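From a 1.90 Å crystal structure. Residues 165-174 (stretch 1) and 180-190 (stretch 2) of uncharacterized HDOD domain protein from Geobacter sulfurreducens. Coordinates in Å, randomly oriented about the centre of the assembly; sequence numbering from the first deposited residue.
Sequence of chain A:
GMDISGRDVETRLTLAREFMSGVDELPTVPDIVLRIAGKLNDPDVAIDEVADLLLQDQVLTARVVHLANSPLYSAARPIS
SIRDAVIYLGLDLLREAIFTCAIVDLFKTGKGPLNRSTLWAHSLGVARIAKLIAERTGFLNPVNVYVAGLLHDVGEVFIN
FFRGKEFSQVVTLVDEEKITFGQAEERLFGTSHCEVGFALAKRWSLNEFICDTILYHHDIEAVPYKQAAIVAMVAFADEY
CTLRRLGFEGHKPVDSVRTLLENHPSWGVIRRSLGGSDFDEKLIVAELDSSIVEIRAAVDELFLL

Stretch 1, residues 165-174: KEFSQVVTLV
Stretch 2 (180-190) TFGQAEERLFG

Residues 165-174 are helical throughout, within a helix that extends beyond both ends of the stretch. Residues 181-189 form a second helix. The N-to-C directions differ by 125°, and the axes approach to 8.9 Å. The register is set by Val-170 and Ala-184, whose CA atoms lie 5.4 Å apart. No hydrogen bond joins the stretches among the modelled atoms. The contact is mainly apolar packing that buries 621 Å², both sides summed.

Phe-181 loses the most area, 89 Å². Its CB points sideways, but chi1 of -93°, between wells, and chi2 of 69° bring the ring nearer to the first helix. There it is a knob among Phe-167, Val-170, Val-171 and Val-174. Val-174 CG2 lies over one face of the Phe-181 ring, 4.0 Å from the centroid of that ring, a CH-pi contact. Val-174 CG1 is 3.6 Å from Phe-181 CE1. Phe-167 is t, with chi2 52°. Phe-167 CZ meets the Phe-181 ring edge, 3.6 Å from Phe-181 CE2. The planes of the Phe-167 and Phe-181 rings are inclined at 55°, with their centroids 5.7 Å apart. A broad aromatic side chain fills this hole between three valines and Phe-167.

Leu-173 loses 82 Å². Its CB points toward the second helix, with chi1 177° (t) and chi2 56° (p). Leu-173 CD2 reaches Ala-184 CB at 3.8 Å and Leu-188 CG at 3.9 Å. Leu-173 CD1 lies 3.7 Å from Arg-187 NH1, which is hydrogen-bonded elsewhere in the structure.

Val-170 loses 74 Å² and is the reciprocal knob, set among Phe-181, Ala-184, Glu-185 and Leu-188. It is t. Val-170 CG1 touches Ala-184 CB at 3.7 Å and Phe-181 CD2 at 3.8 Å. Val-170 CG2 packs 3.3 Å from Phe-189 CE2. Ala-184 points toward the first helix, and its methyl also meets Val-174 CG2 at 3.6 Å from CB. This small side chain suits the close backbone approach.

At the C-terminal end of the second helix, Leu-188 (m, t) places CD1 3.4 Å from Gln-169 O. Phe-189 (chi1 -48°, m; chi2 -41°) points toward the first helix, with CZ 3.9 Å from Glu-166 O. Gln-169 is modelled only to CB. Glu-185 (m, t) brings OE2 to the Phe-167 ring edge, 3.5 Å from Phe-167 CE1.

Thr-180 (p) N-caps the second helix: its OG1 accepts from Gln-183 N at 3.1 Å. In return, Thr-180 N donates to Gln-183 OE1 at 2.8 Å. Gly-190 leaves helical geometry with phi 65°, a value that favours glycine.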

# COMPACT_ATOMS: atom_id res chain seq x y z
N LYS A 165 -15.27 16.98 -4.14
CA LYS A 165 -16.41 17.79 -3.68
C LYS A 165 -17.19 16.99 -2.65
O LYS A 165 -17.48 17.50 -1.57
CB LYS A 165 -17.26 18.25 -4.88
CG LYS A 165 -18.29 19.32 -4.61
CD LYS A 165 -18.81 19.98 -5.91
CE LYS A 165 -19.03 19.01 -7.09
NZ LYS A 165 -19.85 19.65 -8.16
N GLU A 166 -17.41 15.71 -2.95
CA GLU A 166 -18.10 14.77 -2.08
C GLU A 166 -17.25 14.32 -0.89
O GLU A 166 -17.73 14.31 0.23
CB GLU A 166 -18.50 13.50 -2.88
CG GLU A 166 -19.58 13.68 -4.01
CD GLU A 166 -19.08 14.39 -5.29
OE1 GLU A 166 -17.89 14.32 -5.64
OE2 GLU A 166 -19.91 15.02 -5.98
N PHE A 167 -15.99 13.93 -1.13
CA PHE A 167 -15.05 13.51 -0.06
C PHE A 167 -14.89 14.62 1.00
O PHE A 167 -14.63 14.33 2.17
CB PHE A 167 -13.68 13.25 -0.68
CG PHE A 167 -12.72 12.41 0.18
CD1 PHE A 167 -13.11 11.18 0.70
CD2 PHE A 167 -11.39 12.78 0.29
CE1 PHE A 167 -12.21 10.36 1.41
CE2 PHE A 167 -10.48 12.00 0.99
CZ PHE A 167 -10.88 10.77 1.56
N SER A 168 -14.99 15.88 0.55
CA SER A 168 -15.00 17.03 1.49
C SER A 168 -15.89 16.77 2.67
O SER A 168 -15.53 17.11 3.78
CB SER A 168 -15.48 18.33 0.83
OG SER A 168 -14.55 18.72 -0.15
N GLN A 169 -17.06 16.19 2.40
CA GLN A 169 -18.05 15.87 3.42
C GLN A 169 -17.65 14.69 4.31
O GLN A 169 -18.02 14.63 5.51
CB GLN A 169 -19.42 15.57 2.76
N VAL A 170 -16.96 13.71 3.73
CA VAL A 170 -16.43 12.62 4.51
C VAL A 170 -15.45 13.23 5.53
O VAL A 170 -15.51 12.90 6.71
CB VAL A 170 -15.73 11.52 3.63
CG1 VAL A 170 -14.95 10.56 4.51
CG2 VAL A 170 -16.76 10.78 2.73
N VAL A 171 -14.57 14.12 5.07
CA VAL A 171 -13.54 14.70 5.93
C VAL A 171 -14.11 15.45 7.12
O VAL A 171 -13.57 15.35 8.23
CB VAL A 171 -12.64 15.69 5.22
CG1 VAL A 171 -11.92 16.60 6.26
CG2 VAL A 171 -11.64 14.98 4.35
N THR A 172 -15.18 16.21 6.87
CA THR A 172 -15.75 17.09 7.88
C THR A 172 -16.62 16.26 8.83
O THR A 172 -16.61 16.50 10.03
CB THR A 172 -16.50 18.34 7.25
OG1 THR A 172 -17.72 17.93 6.66
CG2 THR A 172 -15.62 19.04 6.16
N LEU A 173 -17.31 15.24 8.33
CA LEU A 173 -17.96 14.24 9.20
C LEU A 173 -16.97 13.49 10.10
O LEU A 173 -17.27 13.22 11.27
CB LEU A 173 -18.75 13.24 8.38
CG LEU A 173 -19.42 12.11 9.13
CD1 LEU A 173 -20.35 12.65 10.23
CD2 LEU A 173 -20.18 11.21 8.19
N VAL A 174 -15.80 13.17 9.56
CA VAL A 174 -14.75 12.52 10.37
C VAL A 174 -14.26 13.51 11.45
O VAL A 174 -14.28 13.20 12.64
CB VAL A 174 -13.56 12.03 9.48
CG1 VAL A 174 -12.34 11.66 10.36
CG2 VAL A 174 -14.01 10.83 8.60
N THR A 180 -14.20 6.82 11.83
CA THR A 180 -13.17 6.49 10.82
C THR A 180 -13.65 6.93 9.44
O THR A 180 -14.85 7.14 9.19
CB THR A 180 -12.76 5.01 10.75
OG1 THR A 180 -13.82 4.21 10.23
CG2 THR A 180 -12.25 4.44 12.09
N PHE A 181 -12.71 7.09 8.53
CA PHE A 181 -13.05 7.47 7.17
C PHE A 181 -13.94 6.42 6.57
O PHE A 181 -14.91 6.75 5.92
CB PHE A 181 -11.77 7.65 6.35
CG PHE A 181 -11.28 9.07 6.34
CD1 PHE A 181 -10.75 9.66 7.48
CD2 PHE A 181 -11.30 9.81 5.17
CE1 PHE A 181 -10.27 10.97 7.47
CE2 PHE A 181 -10.84 11.12 5.15
CZ PHE A 181 -10.30 11.68 6.28
N GLY A 182 -13.62 5.15 6.79
CA GLY A 182 -14.43 4.06 6.28
C GLY A 182 -15.88 4.14 6.78
O GLY A 182 -16.81 3.85 6.01
N GLN A 183 -16.06 4.49 8.05
CA GLN A 183 -17.39 4.69 8.62
C GLN A 183 -18.10 5.90 7.98
O GLN A 183 -19.22 5.79 7.50
CB GLN A 183 -17.27 4.87 10.14
CG GLN A 183 -16.82 3.62 10.90
CD GLN A 183 -16.62 3.89 12.38
OE1 GLN A 183 -15.85 4.77 12.78
NE2 GLN A 183 -17.35 3.16 13.22
N ALA A 184 -17.42 7.03 7.92
CA ALA A 184 -17.97 8.21 7.27
C ALA A 184 -18.37 7.90 5.82
O ALA A 184 -19.47 8.26 5.38
CB ALA A 184 -16.98 9.31 7.30
N GLU A 185 -17.49 7.21 5.07
CA GLU A 185 -17.80 6.84 3.70
C GLU A 185 -19.07 5.97 3.63
O GLU A 185 -19.96 6.18 2.80
CB GLU A 185 -16.58 6.11 3.08
CG GLU A 185 -15.46 7.07 2.80
CD GLU A 185 -14.13 6.40 2.56
OE1 GLU A 185 -14.04 5.14 2.47
OE2 GLU A 185 -13.16 7.16 2.57
N GLU A 186 -19.15 5.00 4.51
CA GLU A 186 -20.28 4.11 4.54
C GLU A 186 -21.61 4.88 4.74
O GLU A 186 -22.61 4.60 4.07
CB GLU A 186 -20.09 3.10 5.68
CG GLU A 186 -21.21 2.10 5.86
CD GLU A 186 -21.50 1.30 4.62
OE1 GLU A 186 -20.58 1.15 3.77
OE2 GLU A 186 -22.65 0.81 4.49
N ARG A 187 -21.57 5.85 5.64
CA ARG A 187 -22.74 6.64 5.96
C ARG A 187 -23.13 7.57 4.82
O ARG A 187 -24.29 7.64 4.45
CB ARG A 187 -22.48 7.47 7.22
CG ARG A 187 -23.74 8.18 7.74
CD ARG A 187 -23.47 8.92 9.02
NE ARG A 187 -22.99 8.03 10.07
CZ ARG A 187 -22.45 8.44 11.20
NH1 ARG A 187 -22.32 9.74 11.45
NH2 ARG A 187 -22.03 7.55 12.10
N LEU A 188 -22.15 8.30 4.28
CA LEU A 188 -22.39 9.26 3.24
C LEU A 188 -22.61 8.67 1.85
O LEU A 188 -23.31 9.29 1.04
CB LEU A 188 -21.26 10.30 3.18
CG LEU A 188 -21.21 11.14 4.46
CD1 LEU A 188 -20.16 12.24 4.41
CD2 LEU A 188 -22.59 11.74 4.74
N PHE A 189 -22.02 7.50 1.56
CA PHE A 189 -22.09 6.91 0.21
C PHE A 189 -22.68 5.49 0.16
O PHE A 189 -22.89 4.98 -0.92
CB PHE A 189 -20.71 6.85 -0.41
CG PHE A 189 -19.93 8.12 -0.32
CD1 PHE A 189 -20.53 9.35 -0.53
CD2 PHE A 189 -18.56 8.09 -0.08
CE1 PHE A 189 -19.79 10.51 -0.46
CE2 PHE A 189 -17.82 9.24 -0.01
CZ PHE A 189 -18.44 10.46 -0.21
N GLY A 190 -22.91 4.83 1.29
CA GLY A 190 -23.27 3.38 1.30
C GLY A 190 -22.22 2.38 0.79
O GLY A 190 -22.51 1.21 0.56